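PDB 5BOI: germination protein YpeB from Bacillus megaterium QM B1551, which takes part in the germination of spores, its C-terminal PepSY-containing region, the part held here, probably having an inhibitory role. Local coordinates for residues 58-63 / 70-75. Numbering follows the deposited sequence.
Sequences TYMDIT and LWVLED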
loop_
_atom_site.group_PDB
_atom_site.type_symbol
_atom_site.label_atom_id
_atom_site.label_comp_id
_atom_site.label_asym_id
_atom_site.label_seq_id
_atom_site.Cartn_x
_atom_site.Cartn_y
_atom_site.Cartn_z
ATOM N N THR A 58 16.203 -8.614 9.307
ATOM C CA THR A 58 15.063 -7.780 8.949
ATOM C C THR A 58 15.473 -6.321 9.067
ATOM O O THR A 58 16.126 -5.923 10.038
ATOM C CB THR A 58 13.843 -8.056 9.857
ATOM O OG1 THR A 58 13.369 -9.386 9.619
ATOM C CG2 THR A 58 12.706 -7.053 9.578
ATOM N N TYR A 59 15.094 -5.528 8.071
ATOM C CA TYR A 59 15.451 -4.122 8.042
ATOM C C TYR A 59 14.193 -3.289 8.199
ATOM O O TYR A 59 13.199 -3.513 7.512
ATOM C CB TYR A 59 16.174 -3.775 6.739
ATOM C CG TYR A 59 17.305 -4.730 6.422
ATOM C CD1 TYR A 59 17.065 -5.927 5.750
ATOM C CD2 TYR A 59 18.606 -4.450 6.814
ATOM C CE1 TYR A 59 18.096 -6.811 5.464
ATOM C CE2 TYR A 59 19.639 -5.324 6.532
ATOM C CZ TYR A 59 19.380 -6.503 5.859
ATOM O OH TYR A 59 20.405 -7.377 5.579
ATOM N N MET A 60 14.238 -2.331 9.107
ATOM C CA MET A 60 13.067 -1.532 9.384
ATOM C C MET A 60 13.429 -0.077 9.571
ATOM O O MET A 60 14.375 0.255 10.287
ATOM C CB MET A 60 12.346 -2.045 10.627
ATOM C CG MET A 60 11.089 -1.240 10.928
ATOM S SD MET A 60 10.006 -2.046 12.125
ATOM C CE MET A 60 8.562 -0.983 12.041
ATOM N N ASP A 61 12.663 0.792 8.929
ATOM C CA ASP A 61 12.857 2.216 9.091
ATOM C C ASP A 61 11.667 2.833 9.818
ATOM O O ASP A 61 10.501 2.526 9.540
ATOM C CB ASP A 61 13.080 2.882 7.733
ATOM C CG ASP A 61 14.406 2.473 7.099
ATOM O OD1 ASP A 61 15.436 3.095 7.432
ATOM O OD2 ASP A 61 14.422 1.533 6.273
ATOM N N ILE A 62 11.981 3.687 10.778
ATOM C CA ILE A 62 10.975 4.382 11.564
ATOM C C ILE A 62 11.326 5.862 11.593
ATOM O O ILE A 62 12.500 6.229 11.617
ATOM C CB ILE A 62 10.888 3.825 12.998
ATOM C CG1 ILE A 62 10.837 2.291 12.976
ATOM C CG2 ILE A 62 9.706 4.422 13.748
ATOM C CD1 ILE A 62 10.461 1.662 14.296
ATOM N N THR A 63 10.310 6.709 11.574
ATOM C CA THR A 63 10.536 8.144 11.553
ATOM C C THR A 63 11.066 8.597 12.910
ATOM O O THR A 63 10.521 8.228 13.951
ATOM C CB THR A 63 9.249 8.910 11.196
ATOM O OG1 THR A 63 8.199 8.534 12.095
ATOM C CG2 THR A 63 8.820 8.566 9.784
ATOM N N LEU A 70 7.680 3.155 8.853
ATOM C CA LEU A 70 7.809 3.689 7.509
ATOM C C LEU A 70 8.025 2.605 6.452
ATOM O O LEU A 70 7.368 2.600 5.414
ATOM C CB LEU A 70 8.964 4.681 7.477
ATOM C CG LEU A 70 9.098 5.539 6.229
ATOM C CD1 LEU A 70 7.891 6.468 6.085
ATOM C CD2 LEU A 70 10.397 6.315 6.308
ATOM N N TRP A 71 8.960 1.694 6.720
ATOM C CA TRP A 71 9.391 0.700 5.734
ATOM C C TRP A 71 9.943 -0.535 6.444
ATOM O O TRP A 71 10.573 -0.418 7.493
ATOM C CB TRP A 71 10.439 1.313 4.794
ATOM C CG TRP A 71 10.877 0.423 3.656
ATOM C CD1 TRP A 71 10.280 0.292 2.431
ATOM C CD2 TRP A 71 12.023 -0.439 3.633
ATOM N NE1 TRP A 71 10.976 -0.608 1.654
ATOM C CE2 TRP A 71 12.052 -1.070 2.370
ATOM C CE3 TRP A 71 13.023 -0.745 4.563
ATOM C CZ2 TRP A 71 13.041 -1.988 2.014
ATOM C CZ3 TRP A 71 14.009 -1.658 4.203
ATOM C CH2 TRP A 71 14.007 -2.263 2.940
ATOM N N VAL A 72 9.666 -1.713 5.888
ATOM C CA VAL A 72 10.132 -2.991 6.441
ATOM C C VAL A 72 10.529 -3.952 5.338
ATOM O O VAL A 72 9.884 -4.029 4.287
ATOM C CB VAL A 72 9.050 -3.697 7.320
ATOM C CG1 VAL A 72 9.483 -5.133 7.686
ATOM C CG2 VAL A 72 8.752 -2.904 8.573
ATOM N N LEU A 73 11.602 -4.695 5.561
ATOM C CA LEU A 73 11.880 -5.824 4.692
ATOM C C LEU A 73 12.538 -6.944 5.477
ATOM O O LEU A 73 13.579 -6.736 6.097
ATOM C CB LEU A 73 12.769 -5.414 3.522
ATOM C CG LEU A 73 13.001 -6.588 2.571
ATOM C CD1 LEU A 73 11.659 -7.156 2.124
ATOM C CD2 LEU A 73 13.845 -6.174 1.375
ATOM N N GLU A 74 11.890 -8.108 5.476
ATOM C CA GLU A 74 12.475 -9.325 6.019
ATOM C C GLU A 74 13.092 -10.055 4.849
ATOM O O GLU A 74 12.367 -10.544 3.983
ATOM C CB GLU A 74 11.431 -10.211 6.708
ATOM C CG GLU A 74 10.635 -9.527 7.815
ATOM C CD GLU A 74 9.772 -10.505 8.605
ATOM O OE1 GLU A 74 9.984 -11.735 8.475
ATOM O OE2 GLU A 74 8.879 -10.042 9.353
ATOM N N ASP A 75 14.419 -10.117 4.812
ATOM C CA ASP A 75 15.127 -10.678 3.663
ATOM C C ASP A 75 15.158 -12.201 3.725
ATOM O O ASP A 75 16.149 -12.806 4.144
ATOM C CB ASP A 75 16.544 -10.118 3.582
ATOM C CG ASP A 75 17.241 -10.490 2.291
ATOM O OD1 ASP A 75 16.546 -10.692 1.272
ATOM O OD2 ASP A 75 18.482 -10.581 2.301
#
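Thr58 lies beside Glu74 in a non-hydrogen-bonded antiparallel pair, its OG1 3.3 Å from CG of the glutamate, whose carboxylate forms a salt bridge with Arg76. Next comes a hydrogen-bonded pair: Tyr59 N gives a nearly straight bond to Leu73 O (2.8 Å, 174°), and Leu73 N returns one to Tyr59 O. Chi1 of -49° sets Tyr59 CG beside the backbone N; the ring edge faces Leu73 O and Asp75 CB. Met60, on the other face, reaches past Val72, CG to CG2 3.7 Å, and both side chains pack on Phe22 of helix 12-22. The two strands form a beta hairpin within the YpeB PepSY region, its regular pairing interrupted by a classic beta bulge, where Leu70 and Trp71 both face Asp61: Asp61 N donates to Trp71 O (2.8 Å), while Asp61 O accepts from Leu70 N (3.0 Å) and, weakly, from Trp71 N (3.3 Å). The Asp61 and Trp71 side chains lie side by side, pointing the same way with planes 48° apart, OD2 3.2 Å from CE3, while OD1 bonds to Ser46 OG. An alanine for Trp71 would probably leave Tyr59 CB without its 3.9 Å apolar neighbour CZ3 and open a gap beside the Asp61 carboxylate.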